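Local coordinates for protein beta-lactamase (Burkholderia cenocepacia, PDB 5E2G) that belongs to the class C beta-lactamase family and probably hydrolyses beta-lactams to substituted beta-amino acids, at residues Met26-Val31 with Ile334-Asn339; Leu57-Ser62 with Gly221-Ala226; Ile180-Thr185 with Leu230-Ala235; Trp269-Tyr274 with Thr309-Thr314. All coordinates share one frame; numbering follows the deposited sequence. Where two conformers were deposited one is given.

Contact 1: residues Met26-Val31 with Ile334-Asn339; sequences MAIGIV and IVMLAN
M26, a selenomethionine, lies across the methyl of A338, its CG 3.7 Å from A338 CB. A bend at the last torsion (chi3 67°) brings its terminal methyl back alongside the partner strand, where M26 CE comes 4.0 Å from CE of M336, the second selenomethionine here. I28 reaches M336 more loosely. At the far end I30 and I334 cross obliquely, and I30 CD1 rests 3.7 Å from I334 CG1, a branch that stands anti to its own backbone N (chi1 -173°). This face, made by M26, I28, I30, I334, M336 and A338, is covered by helix 3-21 through I14 and M18 and by helix 344-357 through A351 and I354.

The other face carries A27, V335 and L337. Here the side chains lean on backbone across the gap: L337 CB sits 3.8 Å from A27 O, and V335 CB lies 4.1 Å from the carbonyl oxygen of G29, which has no side chain of its own to interpose. Helix 226-235 covers this side, with A226 on A27 and L229 on V335.

Two hydrogen-bonded pairs hold the backbones together. A27 and L337 exchange two bonds, A27 N to L337 O being 2.9 Å, and G29 and V335 do the same, with V335 N to G29 O at 2.8 Å. L337 O also receives a CA-H contact from M26 CA at 3.0 Å. The strand directions are 175° apart, antiparallel; the first strand of the chain thus lies beside the last inside an antiparallel sheet flanked by helices, as in the alpha/beta fold of serine beta-lactamases.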
loop_
_atom_site.group_PDB
_atom_site.type_symbol
_atom_site.label_atom_id
_atom_site.label_comp_id
_atom_site.label_asym_id
_atom_site.label_seq_id
_atom_site.Cartn_x
_atom_site.Cartn_y
_atom_site.Cartn_z
HETATM N N MSE A 26 -0.731 -14.425 11.977
HETATM C CA MSE A 26 0.040 -13.691 10.987
HETATM C C MSE A 26 0.326 -14.576 9.792
HETATM O O MSE A 26 0.460 -15.781 9.919
HETATM C CB MSE A 26 1.367 -13.186 11.561
HETATM C CG MSE A 26 1.237 -12.208 12.691
HETATM SE SE MSE A 26 2.924 -11.330 12.990
HETATM C CE MSE A 26 3.059 -10.326 11.318
ATOM N N ALA A 27 0.433 -13.967 8.622
ATOM C CA ALA A 27 0.914 -14.645 7.432
ATOM C C ALA A 27 2.114 -13.871 6.915
ATOM O O ALA A 27 2.053 -12.644 6.783
ATOM C CB ALA A 27 -0.178 -14.748 6.367
ATOM N N ILE A 28 3.209 -14.583 6.663
ATOM C CA ILE A 28 4.479 -13.983 6.273
ATOM C C ILE A 28 4.845 -14.513 4.899
ATOM O O ILE A 28 4.935 -15.730 4.706
ATOM C CB ILE A 28 5.599 -14.303 7.275
ATOM C CG1 ILE A 28 5.107 -14.173 8.726
ATOM C CG2 ILE A 28 6.815 -13.441 6.985
ATOM C CD1 ILE A 28 4.701 -12.783 9.141
ATOM N N GLY A 29 5.073 -13.611 3.955
ATOM C CA GLY A 29 5.558 -13.963 2.630
ATOM C C GLY A 29 7.001 -13.515 2.485
ATOM O O GLY A 29 7.349 -12.398 2.874
ATOM N N ILE A 30 7.837 -14.394 1.927
ATOM C CA ILE A 30 9.259 -14.135 1.722
ATOM C C ILE A 30 9.622 -14.465 0.280
ATOM O O ILE A 30 9.292 -15.546 -0.216
ATOM C CB ILE A 30 10.140 -14.960 2.683
ATOM C CG1 ILE A 30 9.987 -14.489 4.132
ATOM C CG2 ILE A 30 11.597 -14.915 2.247
ATOM C CD1 ILE A 30 10.496 -13.107 4.389
ATOM N N VAL A 31 10.304 -13.540 -0.385
ATOM C CA VAL A 31 11.020 -13.812 -1.627
ATOM C C VAL A 31 12.495 -13.910 -1.273
ATOM O O VAL A 31 13.096 -12.936 -0.805
ATOM C CB VAL A 31 10.782 -12.720 -2.681
ATOM C CG1 VAL A 31 11.674 -12.942 -3.885
ATOM C CG2 VAL A 31 9.343 -12.684 -3.102
ATOM N N ILE A 334 9.707 -8.997 1.738
ATOM C CA ILE A 334 8.892 -9.526 2.829
ATOM C C ILE A 334 7.499 -8.911 2.772
ATOM O O ILE A 334 7.332 -7.744 2.401
ATOM C CB ILE A 334 9.533 -9.272 4.215
ATOM C CG1 ILE A 334 8.745 -9.978 5.320
ATOM C CG2 ILE A 334 9.592 -7.797 4.523
ATOM C CD1 ILE A 334 9.462 -10.023 6.667
ATOM N N VAL A 335 6.502 -9.712 3.144
ATOM C CA VAL A 335 5.126 -9.279 3.352
ATOM C C VAL A 335 4.712 -9.733 4.747
ATOM O O VAL A 335 4.895 -10.902 5.096
ATOM C CB VAL A 335 4.190 -9.869 2.276
ATOM C CG1 VAL A 335 2.743 -9.669 2.640
ATOM C CG2 VAL A 335 4.505 -9.258 0.930
HETATM N N MSE A 336 4.187 -8.817 5.552
HETATM C CA MSE A 336 3.740 -9.182 6.887
HETATM C C MSE A 336 2.291 -8.796 7.095
HETATM O O MSE A 336 1.952 -7.624 7.021
HETATM C CB MSE A 336 4.605 -8.515 7.950
HETATM C CG MSE A 336 6.085 -8.832 7.843
HETATM SE SE MSE A 336 7.199 -7.715 9.020
HETATM C CE MSE A 336 6.171 -7.899 10.663
ATOM N N LEU A 337 1.434 -9.773 7.366
ATOM C CA LEU A 337 0.015 -9.528 7.582
ATOM C C LEU A 337 -0.364 -10.060 8.950
ATOM O O LEU A 337 -0.064 -11.209 9.270
ATOM C CB LEU A 337 -0.850 -10.192 6.508
ATOM C CG LEU A 337 -0.357 -10.133 5.067
ATOM C CD1 LEU A 337 -1.336 -10.835 4.163
ATOM C CD2 LEU A 337 -0.193 -8.717 4.636
ATOM N N ALA A 338 -1.025 -9.229 9.747
ATOM C CA ALA A 338 -1.419 -9.610 11.094
ATOM C C ALA A 338 -2.837 -9.130 11.346
ATOM O O ALA A 338 -3.192 -8.010 10.973
ATOM C CB ALA A 338 -0.469 -9.023 12.140
ATOM N N ASN A 339 -3.649 -9.983 11.972
ATOM C CA ASN A 339 -5.001 -9.566 12.339
ATOM C C ASN A 339 -5.048 -8.983 13.742
ATOM O O ASN A 339 -5.957 -9.259 14.526
ATOM C CB ASN A 339 -5.989 -10.721 12.174
ATOM C CG ASN A 339 -5.716 -11.866 13.111
ATOM O OD1 ASN A 339 -4.622 -11.984 13.656
ATOM N ND2 ASN A 339 -6.711 -12.729 13.304
#

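Contact 2: residues Leu57-Ser62 with Gly221-Ala226; sequences LFEIGS and GVRTTA
Aliphatic contact brings E59 and R223 together: their stems lie side by side, pointing the same way, with E59 CG 3.6 Å from R223 CD. I60 packs against V222 and T224 of 221-226. Its CD1 is 3.6 Å from V222 CG1, and its CG2 meets T224 CG2 at the same 3.6 Å. I60 CG1 stands between the backbone N and the carbonyl carbon (chi1 62°), which turns this branch over V222.

Backbone hydrogen bonds come next. F58 and T224 form an antiparallel hydrogen-bonded pair, with F58 N to T224 O 2.9 Å long and nearly straight at 172°. I60 N reaches V222 O in a longer bond of 3.3 Å. A water donates to V222 O as well and accepts from G61 N, tying the turn before S62 to the same carbonyl.

Among the charged groups, bends at chi2 and chi3 fold R223 back onto the loop residue G221, whose O it bonds through NE from above the carbonyl plane. E59 OE2 and R223 NH1 remain 4.6 Å apart, but both bond the hydroxyl of Y197. The implication is a buried pair of opposite charges, linked through a tyrosine and probably compensating each other, with E59 on the segment that leads to S62, whose place is consistent with an SxxK serine.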
loop_
_atom_site.group_PDB
_atom_site.type_symbol
_atom_site.label_atom_id
_atom_site.label_comp_id
_atom_site.label_asym_id
_atom_site.label_seq_id
_atom_site.Cartn_x
_atom_site.Cartn_y
_atom_site.Cartn_z
ATOM N N LEU A 57 -7.792 -14.210 4.403
ATOM C CA LEU A 57 -7.797 -12.826 3.932
ATOM C C LEU A 57 -7.510 -11.859 5.078
ATOM O O LEU A 57 -8.094 -11.980 6.164
ATOM C CB LEU A 57 -9.138 -12.472 3.278
ATOM C CG LEU A 57 -9.536 -13.216 1.993
ATOM C CD1 LEU A 57 -11.028 -13.046 1.694
ATOM C CD2 LEU A 57 -8.707 -12.760 0.796
ATOM N N PHE A 58 -6.615 -10.900 4.825
ATOM C CA PHE A 58 -6.297 -9.814 5.738
ATOM C C PHE A 58 -6.582 -8.477 5.062
ATOM O O PHE A 58 -6.414 -8.338 3.848
ATOM C CB PHE A 58 -4.826 -9.841 6.160
ATOM C CG PHE A 58 -4.406 -11.100 6.858
ATOM C CD1 PHE A 58 -4.095 -12.243 6.135
ATOM C CD2 PHE A 58 -4.284 -11.135 8.236
ATOM C CE1 PHE A 58 -3.701 -13.399 6.773
ATOM C CE2 PHE A 58 -3.880 -12.294 8.878
ATOM C CZ PHE A 58 -3.594 -13.428 8.141
ATOM N N GLU A 59 -7.014 -7.492 5.852
ATOM C CA GLU A 59 -7.097 -6.116 5.375
ATOM C C GLU A 59 -5.710 -5.485 5.431
ATOM O O GLU A 59 -5.053 -5.509 6.476
ATOM C CB GLU A 59 -8.070 -5.296 6.224
ATOM C CG GLU A 59 -9.367 -6.000 6.544
ATOM C CD GLU A 59 -10.194 -5.284 7.597
ATOM O OE1 GLU A 59 -9.724 -4.268 8.155
ATOM O OE2 GLU A 59 -11.319 -5.751 7.873
ATOM N N ILE A 60 -5.262 -4.913 4.313
ATOM C CA ILE A 60 -3.913 -4.361 4.240
ATOM C C ILE A 60 -3.904 -2.840 4.382
ATOM O O ILE A 60 -2.854 -2.216 4.215
ATOM C CB ILE A 60 -3.187 -4.810 2.956
ATOM C CG1 ILE A 60 -3.897 -4.323 1.694
ATOM C CG2 ILE A 60 -3.062 -6.318 2.928
ATOM C CD1 ILE A 60 -3.134 -4.660 0.419
ATOM N N GLY A 61 -5.038 -2.233 4.710
ATOM C CA GLY A 61 -5.045 -0.798 4.962
ATOM C C GLY A 61 -4.484 -0.006 3.792
ATOM O O GLY A 61 -4.815 -0.254 2.626
ATOM N N SER A 62 -3.600 0.943 4.110
ATOM C CA SER A 62 -3.056 1.866 3.121
ATOM C C SER A 62 -2.138 1.202 2.109
ATOM O O SER A 62 -1.776 1.842 1.119
ATOM C CB SER A 62 -2.312 2.995 3.819
ATOM O OG SER A 62 -3.198 3.806 4.568
ATOM N N GLY A 221 -9.313 -0.445 0.607
ATOM C CA GLY A 221 -10.334 -1.446 0.396
ATOM C C GLY A 221 -9.851 -2.846 0.115
ATOM O O GLY A 221 -10.689 -3.734 -0.057
ATOM N N VAL A 222 -8.541 -3.088 0.076
ATOM C CA VAL A 222 -8.029 -4.384 -0.357
ATOM C C VAL A 222 -8.014 -5.364 0.810
ATOM O O VAL A 222 -7.476 -5.077 1.889
ATOM C CB VAL A 222 -6.630 -4.256 -0.983
ATOM C CG1 VAL A 222 -6.121 -5.629 -1.350
ATOM C CG2 VAL A 222 -6.668 -3.371 -2.215
ATOM N N ARG A 223 -8.626 -6.522 0.587
ATOM C CA ARG A 223 -8.426 -7.726 1.374
ATOM C C ARG A 223 -7.667 -8.715 0.502
ATOM O O ARG A 223 -7.943 -8.820 -0.696
ATOM C CB ARG A 223 -9.765 -8.318 1.810
ATOM C CG ARG A 223 -10.326 -7.779 3.127
ATOM C CD ARG A 223 -10.493 -6.261 3.171
ATOM N NE ARG A 223 -11.462 -5.746 2.212
ATOM C CZ ARG A 223 -12.743 -5.524 2.482
ATOM N NH1 ARG A 223 -13.228 -5.785 3.685
ATOM N NH2 ARG A 223 -13.543 -5.044 1.543
ATOM N N THR A 224 -6.696 -9.422 1.075
ATOM C CA THR A 224 -5.852 -10.284 0.252
ATOM C C THR A 224 -5.148 -11.309 1.132
ATOM O O THR A 224 -5.221 -11.260 2.363
ATOM C CB THR A 224 -4.839 -9.456 -0.561
ATOM O OG1 THR A 224 -4.068 -10.316 -1.413
ATOM C CG2 THR A 224 -3.903 -8.689 0.359
ATOM N N THR A 225 -4.479 -12.255 0.476
ATOM C CA THR A 225 -3.667 -13.270 1.130
ATOM C C THR A 225 -2.196 -12.881 1.083
ATOM O O THR A 225 -1.783 -12.008 0.315
ATOM C CB THR A 225 -3.833 -14.639 0.470
ATOM O OG1 THR A 225 -3.289 -14.593 -0.851
ATOM C CG2 THR A 225 -5.283 -15.026 0.396
ATOM N N ALA A 226 -1.397 -13.571 1.902
ATOM C CA ALA A 226 0.037 -13.327 1.882
ATOM C C ALA A 226 0.628 -13.714 0.542
ATOM O O ALA A 226 1.497 -13.012 0.013
ATOM C CB ALA A 226 0.729 -14.086 3.010
HETATM O O HOH W 1 -7.745 -3.176 3.731
#

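Contact 3: residues Ile180-Thr185 with Leu230-Ala235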
loop_
_atom_site.group_PDB
_atom_site.type_symbol
_atom_site.label_atom_id
_atom_site.label_comp_id
_atom_site.label_asym_id
_atom_site.label_seq_id
_atom_site.Cartn_x
_atom_site.Cartn_y
_atom_site.Cartn_z
ATOM N N ILE A 180 -1.743 -9.503 -12.562
ATOM C CA ILE A 180 -0.664 -9.962 -11.695
ATOM C C ILE A 180 -0.865 -11.413 -11.286
ATOM O O ILE A 180 0.033 -12.006 -10.669
ATOM C CB ILE A 180 -0.556 -9.100 -10.418
ATOM C CG1 ILE A 180 -0.766 -7.624 -10.737
ATOM C CG2 ILE A 180 0.788 -9.303 -9.716
ATOM C CD1 ILE A 180 0.500 -6.877 -10.955
ATOM N N GLY A 181 -2.012 -12.002 -11.610
ATOM C CA GLY A 181 -2.307 -13.332 -11.129
ATOM C C GLY A 181 -2.628 -13.338 -9.653
ATOM O O GLY A 181 -2.263 -14.286 -8.949
HETATM N N MSE A 182 -3.282 -12.291 -9.163
HETATM C CA MSE A 182 -3.720 -12.231 -7.779
HETATM C C MSE A 182 -5.166 -12.711 -7.704
HETATM O O MSE A 182 -6.105 -11.932 -7.892
HETATM C CB MSE A 182 -3.578 -10.812 -7.230
HETATM C CG MSE A 182 -2.166 -10.244 -7.338
HETATM SE SE MSE A 182 -2.079 -8.351 -6.843
HETATM C CE MSE A 182 -2.401 -8.533 -4.947
ATOM N N THR A 183 -5.335 -14.008 -7.448
ATOM C CA THR A 183 -6.629 -14.669 -7.545
ATOM C C THR A 183 -7.363 -14.751 -6.211
ATOM O O THR A 183 -8.446 -15.336 -6.153
ATOM C CB THR A 183 -6.470 -16.088 -8.124
ATOM O OG1 THR A 183 -5.668 -16.881 -7.247
ATOM C CG2 THR A 183 -5.806 -16.054 -9.474
ATOM N N HIS A 184 -6.805 -14.197 -5.139
ATOM C CA HIS A 184 -7.478 -14.142 -3.845
ATOM C C HIS A 184 -7.349 -12.749 -3.251
ATOM O O HIS A 184 -7.022 -12.552 -2.078
ATOM C CB HIS A 184 -6.948 -15.235 -2.933
ATOM C CG HIS A 184 -7.463 -16.591 -3.296
ATOM N ND1 HIS A 184 -8.740 -17.005 -2.984
ATOM C CD2 HIS A 184 -6.895 -17.606 -3.989
ATOM C CE1 HIS A 184 -8.931 -18.226 -3.452
ATOM N NE2 HIS A 184 -7.827 -18.614 -4.065
ATOM N N THR A 185 -7.641 -11.761 -4.090
ATOM C CA THR A 185 -7.505 -10.351 -3.765
ATOM C C THR A 185 -8.794 -9.656 -4.171
ATOM O O THR A 185 -9.265 -9.837 -5.297
ATOM C CB THR A 185 -6.302 -9.734 -4.492
ATOM O OG1 THR A 185 -5.112 -10.440 -4.132
ATOM C CG2 THR A 185 -6.142 -8.276 -4.122
ATOM N N LEU A 230 2.555 -11.173 -1.904
ATOM C CA LEU A 230 3.915 -11.559 -2.255
ATOM C C LEU A 230 4.110 -11.554 -3.764
ATOM O O LEU A 230 5.151 -11.114 -4.260
ATOM C CB LEU A 230 4.228 -12.939 -1.676
ATOM C CG LEU A 230 5.703 -13.332 -1.704
ATOM C CD1 LEU A 230 6.536 -12.276 -0.965
ATOM C CD2 LEU A 230 5.883 -14.718 -1.100
ATOM N N ARG A 231 3.122 -12.052 -4.510
ATOM C CA ARG A 231 3.243 -12.080 -5.964
ATOM C C ARG A 231 3.342 -10.667 -6.526
ATOM O O ARG A 231 4.080 -10.421 -7.484
ATOM C CB ARG A 231 2.063 -12.842 -6.562
ATOM C CG ARG A 231 2.235 -13.179 -8.019
ATOM C CD ARG A 231 1.214 -14.204 -8.497
ATOM N NE ARG A 231 1.400 -14.500 -9.918
ATOM C CZ ARG A 231 2.309 -15.347 -10.392
ATOM N NH1 ARG A 231 3.112 -15.988 -9.564
ATOM N NH2 ARG A 231 2.416 -15.552 -11.696
ATOM N N PHE A 232 2.620 -9.722 -5.923
ATOM C CA PHE A 232 2.749 -8.314 -6.289
ATOM C C PHE A 232 4.170 -7.806 -6.042
ATOM O O PHE A 232 4.756 -7.129 -6.895
ATOM C CB PHE A 232 1.720 -7.509 -5.501
ATOM C CG PHE A 232 1.639 -6.049 -5.873
ATOM C CD1 PHE A 232 1.569 -5.646 -7.196
ATOM C CD2 PHE A 232 1.570 -5.084 -4.885
ATOM C CE1 PHE A 232 1.472 -4.299 -7.531
ATOM C CE2 PHE A 232 1.472 -3.727 -5.212
ATOM C CZ PHE A 232 1.420 -3.341 -6.538
ATOM N N VAL A 233 4.751 -8.149 -4.888
ATOM C CA VAL A 233 6.141 -7.793 -4.598
ATOM C C VAL A 233 7.077 -8.366 -5.656
ATOM O O VAL A 233 7.996 -7.685 -6.123
ATOM C CB VAL A 233 6.521 -8.268 -3.181
ATOM C CG1 VAL A 233 8.030 -8.181 -2.953
ATOM C CG2 VAL A 233 5.766 -7.456 -2.136
ATOM N N GLN A 234 6.846 -9.613 -6.066
ATOM C CA GLN A 234 7.652 -10.185 -7.140
ATOM C C GLN A 234 7.496 -9.386 -8.420
ATOM O O GLN A 234 8.485 -9.107 -9.106
ATOM C CB GLN A 234 7.267 -11.642 -7.393
ATOM C CG GLN A 234 7.529 -12.594 -6.250
ATOM C CD GLN A 234 7.149 -14.019 -6.609
ATOM O OE1 GLN A 234 6.038 -14.466 -6.324
ATOM N NE2 GLN A 234 8.067 -14.736 -7.252
ATOM N N ALA A 235 6.260 -9.009 -8.754
ATOM C CA ALA A 235 6.021 -8.200 -9.946
ATOM C C ALA A 235 6.751 -6.860 -9.861
ATOM O O ALA A 235 7.293 -6.373 -10.862
ATOM C CB ALA A 235 4.521 -7.995 -10.144
#
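The carbonyl oxygen of I180 takes the N-H of R231: R231 NE lies 2.9 Å from I180 O, close to the plane of that carbonyl, although the bond is bent to 132° at the hydrogen. The acceptor sits where helix 168-180 ends in a Schellman motif, with G181, at a positive phi of 73°, as its C-prime residue. The arginine therefore ties the end of one helix to the side of another, helix 226-235. Its chain is extended from CG to NE, which carries the guanidinium out along the turn, and the stem also brushes the next carbonyl, with R231 CD 3.5 Å from G181 O. This polar side lies toward the surface.

Below it the contact is apolar and buried. F232, its CG anti to the backbone N, meets both I180 and M182. M182, a selenomethionine, makes a Met-aromatic contact: its SE is 5.2 Å from the centroid of the F232 ring and approaches obliquely, and M182 SE also touches F232 CB at 4.1 Å. Helix 64-77 adds T66, L67 and T70 around the same ring, while helix 244-252 closes over I180 with L246 and I250.

I180 divides its two branches between neighbours on the helix. CD1 meets the edge of the F232 ring, 4.1 Å from F232 CD1, and I180 CG2 rests 4.0 Å from the methyl carbon CB of A235.

Contact 4: residues Trp269-Tyr274 with Thr309-Thr314; sequences WEQYPY and TWINKT
W269 meets I311 at about a right angle, and this is the close-packed end of the contact: I311 CG2 sits 3.8 Å from W269 CE3, while K313 CB lies near the next ring atom, CZ3. The indole arrives there with its CG anti to the carbonyl carbon (chi1 -68°), and its edge also faces N312 O. Next along, the Q271 and I311 side chains run side by side. On the other face Y272 slants past W310, with Y272 CD2 4.1 Å from W310 CD1. E270 with N312 and Y272 with W310 are the hydrogen-bonded pairs; N312 N reaches E270 O in 2.9 Å.

Beyond Y272 the backbones stay close, but the side chains diverge. P273 is exposed and points away, and Y274 touches T309 through its stem, Y274 CB being 3.6 Å from T309 C. Its ring touches little of the partner, the edge just grazing W310 CB, and leads off toward K330 and V327.

At the W269 end a water bridges E270 and K313. E270 OE2 and K313 NZ are 4.3 Å apart, beyond a salt bridge, and the water joins them, donating to E270 OE2 at 2.7 Å and accepting from K313 NZ at 2.9 Å. E270 OE2 has a salt bridge to R146, and K313 NZ bonds both T314 O and Y148 OH. K313 and T314 are consistent with the K(T/S)G motif beside an SxxK site.

Within the sheet, strand 263-265 lies beyond strand 270-273 and strand 321-327 beyond strand 309-316, while helix 278-284 packs on Y272 and W310 through L281.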
loop_
_atom_site.group_PDB
_atom_site.type_symbol
_atom_site.label_atom_id
_atom_site.label_comp_id
_atom_site.label_asym_id
_atom_site.label_seq_id
_atom_site.Cartn_x
_atom_site.Cartn_y
_atom_site.Cartn_z
ATOM N N TRP A 269 4.423 4.403 -3.060
ATOM C CA TRP A 269 5.588 3.753 -2.466
ATOM C C TRP A 269 6.519 4.779 -1.824
ATOM O O TRP A 269 6.569 5.942 -2.223
ATOM C CB TRP A 269 6.380 2.968 -3.508
ATOM C CG TRP A 269 5.676 1.778 -4.050
ATOM C CD1 TRP A 269 5.177 1.634 -5.304
ATOM C CD2 TRP A 269 5.400 0.547 -3.357
ATOM N NE1 TRP A 269 4.609 0.388 -5.445
ATOM C CE2 TRP A 269 4.730 -0.296 -4.263
ATOM C CE3 TRP A 269 5.659 0.080 -2.060
ATOM C CZ2 TRP A 269 4.311 -1.585 -3.918
ATOM C CZ3 TRP A 269 5.241 -1.195 -1.713
ATOM C CH2 TRP A 269 4.572 -2.016 -2.641
ATOM N N GLU A 270 7.265 4.331 -0.824
ATOM C CA GLU A 270 8.250 5.152 -0.136
ATOM C C GLU A 270 9.570 4.395 -0.129
ATOM O O GLU A 270 9.580 3.170 0.011
ATOM C CB GLU A 270 7.765 5.473 1.289
ATOM C CG GLU A 270 6.333 6.037 1.310
ATOM C CD GLU A 270 5.570 5.733 2.594
ATOM O OE1 GLU A 270 6.138 5.071 3.491
ATOM O OE2 GLU A 270 4.400 6.160 2.708
ATOM N N GLN A 271 10.685 5.102 -0.316
ATOM C CA GLN A 271 11.938 4.399 -0.545
ATOM C C GLN A 271 13.107 5.117 0.106
ATOM O O GLN A 271 13.012 6.279 0.517
ATOM C CB GLN A 271 12.210 4.215 -2.042
ATOM C CG GLN A 271 12.764 5.435 -2.697
ATOM C CD GLN A 271 12.987 5.269 -4.182
ATOM O OE1 GLN A 271 13.772 6.002 -4.776
ATOM N NE2 GLN A 271 12.306 4.320 -4.791
ATOM N N TYR A 272 14.216 4.385 0.201
ATOM C CA TYR A 272 15.452 4.837 0.823
ATOM C C TYR A 272 16.601 4.233 0.035
ATOM O O TYR A 272 16.449 3.142 -0.527
ATOM C CB TYR A 272 15.528 4.412 2.302
ATOM C CG TYR A 272 14.297 4.791 3.089
ATOM C CD1 TYR A 272 14.225 6.003 3.758
ATOM C CD2 TYR A 272 13.192 3.954 3.127
ATOM C CE1 TYR A 272 13.093 6.371 4.454
ATOM C CE2 TYR A 272 12.047 4.312 3.821
ATOM C CZ TYR A 272 12.005 5.518 4.487
ATOM O OH TYR A 272 10.872 5.879 5.175
ATOM N N PRO A 273 17.753 4.904 -0.036
ATOM C CA PRO A 273 18.910 4.283 -0.687
ATOM C C PRO A 273 19.253 2.967 -0.016
ATOM O O PRO A 273 19.141 2.824 1.201
ATOM C CB PRO A 273 20.030 5.316 -0.504
ATOM C CG PRO A 273 19.376 6.550 -0.074
ATOM C CD PRO A 273 18.075 6.211 0.558
ATOM N N TYR A 274 19.645 1.990 -0.825
ATOM C CA TYR A 274 20.111 0.714 -0.298
ATOM C C TYR A 274 21.605 0.540 -0.567
ATOM O O TYR A 274 22.066 0.838 -1.667
ATOM C CB TYR A 274 19.337 -0.444 -0.908
ATOM C CG TYR A 274 19.683 -1.773 -0.284
ATOM C CD1 TYR A 274 19.029 -2.211 0.860
ATOM C CD2 TYR A 274 20.678 -2.586 -0.827
ATOM C CE1 TYR A 274 19.341 -3.420 1.440
ATOM C CE2 TYR A 274 20.999 -3.800 -0.245
ATOM C CZ TYR A 274 20.326 -4.211 0.887
ATOM O OH TYR A 274 20.626 -5.417 1.477
ATOM N N THR A 309 17.514 0.235 -3.905
ATOM C CA THR A 309 16.723 0.964 -2.924
ATOM C C THR A 309 15.990 -0.012 -2.017
ATOM O O THR A 309 15.806 -1.181 -2.353
ATOM C CB THR A 309 15.713 1.910 -3.597
ATOM O OG1 THR A 309 15.038 1.229 -4.656
ATOM C CG2 THR A 309 16.414 3.066 -4.188
ATOM N N TRP A 310 15.612 0.478 -0.843
ATOM C CA TRP A 310 14.677 -0.196 0.050
ATOM C C TRP A 310 13.323 0.473 -0.152
ATOM O O TRP A 310 13.150 1.643 0.195
ATOM C CB TRP A 310 15.134 -0.096 1.503
ATOM C CG TRP A 310 14.139 -0.648 2.529
ATOM C CD1 TRP A 310 12.919 -0.127 2.860
ATOM C CD2 TRP A 310 14.320 -1.799 3.377
ATOM N NE1 TRP A 310 12.327 -0.887 3.843
ATOM C CE2 TRP A 310 13.165 -1.919 4.173
ATOM C CE3 TRP A 310 15.346 -2.742 3.532
ATOM C CZ2 TRP A 310 13.006 -2.945 5.106
ATOM C CZ3 TRP A 310 15.180 -3.759 4.462
ATOM C CH2 TRP A 310 14.021 -3.848 5.236
ATOM N N ILE A 311 12.379 -0.263 -0.727
ATOM C CA ILE A 311 11.051 0.237 -1.059
ATOM C C ILE A 311 10.069 -0.414 -0.104
ATOM O O ILE A 311 10.098 -1.636 0.072
ATOM C CB ILE A 311 10.692 -0.085 -2.519
ATOM C CG1 ILE A 311 11.761 0.460 -3.468
ATOM C CG2 ILE A 311 9.307 0.445 -2.860
ATOM C CD1 ILE A 311 11.632 -0.050 -4.875
ATOM N N ASN A 312 9.211 0.387 0.528
ATOM C CA ASN A 312 8.293 -0.173 1.518
ATOM C C ASN A 312 6.981 0.606 1.569
ATOM O O ASN A 312 6.820 1.660 0.951
ATOM C CB ASN A 312 8.942 -0.258 2.922
ATOM C CG ASN A 312 9.243 1.103 3.550
ATOM O OD1 ASN A 312 8.987 2.165 2.977
ATOM N ND2 ASN A 312 9.787 1.064 4.753
ATOM N N LYS A 313 6.029 0.046 2.310
ATOM C CA LYS A 313 4.765 0.705 2.601
ATOM C C LYS A 313 4.132 0.027 3.805
ATOM O O LYS A 313 4.136 -1.202 3.899
ATOM C CB LYS A 313 3.809 0.641 1.405
ATOM C CG LYS A 313 2.470 1.302 1.650
ATOM C CD LYS A 313 2.610 2.804 1.639
ATOM C CE LYS A 313 1.338 3.462 2.152
ATOM N NZ LYS A 313 1.251 3.443 3.649
ATOM N N THR A 314 3.586 0.829 4.711
ATOM C CA THR A 314 2.839 0.354 5.868
ATOM C C THR A 314 1.335 0.408 5.606
ATOM O O THR A 314 0.852 1.164 4.761
ATOM C CB THR A 314 3.161 1.195 7.101
ATOM O OG1 THR A 314 3.181 2.574 6.723
ATOM C CG2 THR A 314 4.504 0.813 7.687
HETATM O O HOH W 2 2.802 5.590 4.812
#

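Contact 1 pairs the first strand of the chain with the last, closing a loop of some 300 residues in which the other three nest. Residues 57-62 wait for 221-226, and 180-185 come in between to meet 230-235, so contacts 2 and 3 cross; T224 OG1 and T185 OG1 probably hydrogen-bond where they touch. Contact 4 follows both in series and lies in the same sheet as contact 1, their centres about 17 Å apart. Helix 226-235 joins the set: A226 packs on A27, L230 on V31 and F232 on W269. Contacts 2 and 4 approach each other at S62 and K313, where the putative active site brings sheet and helical region together.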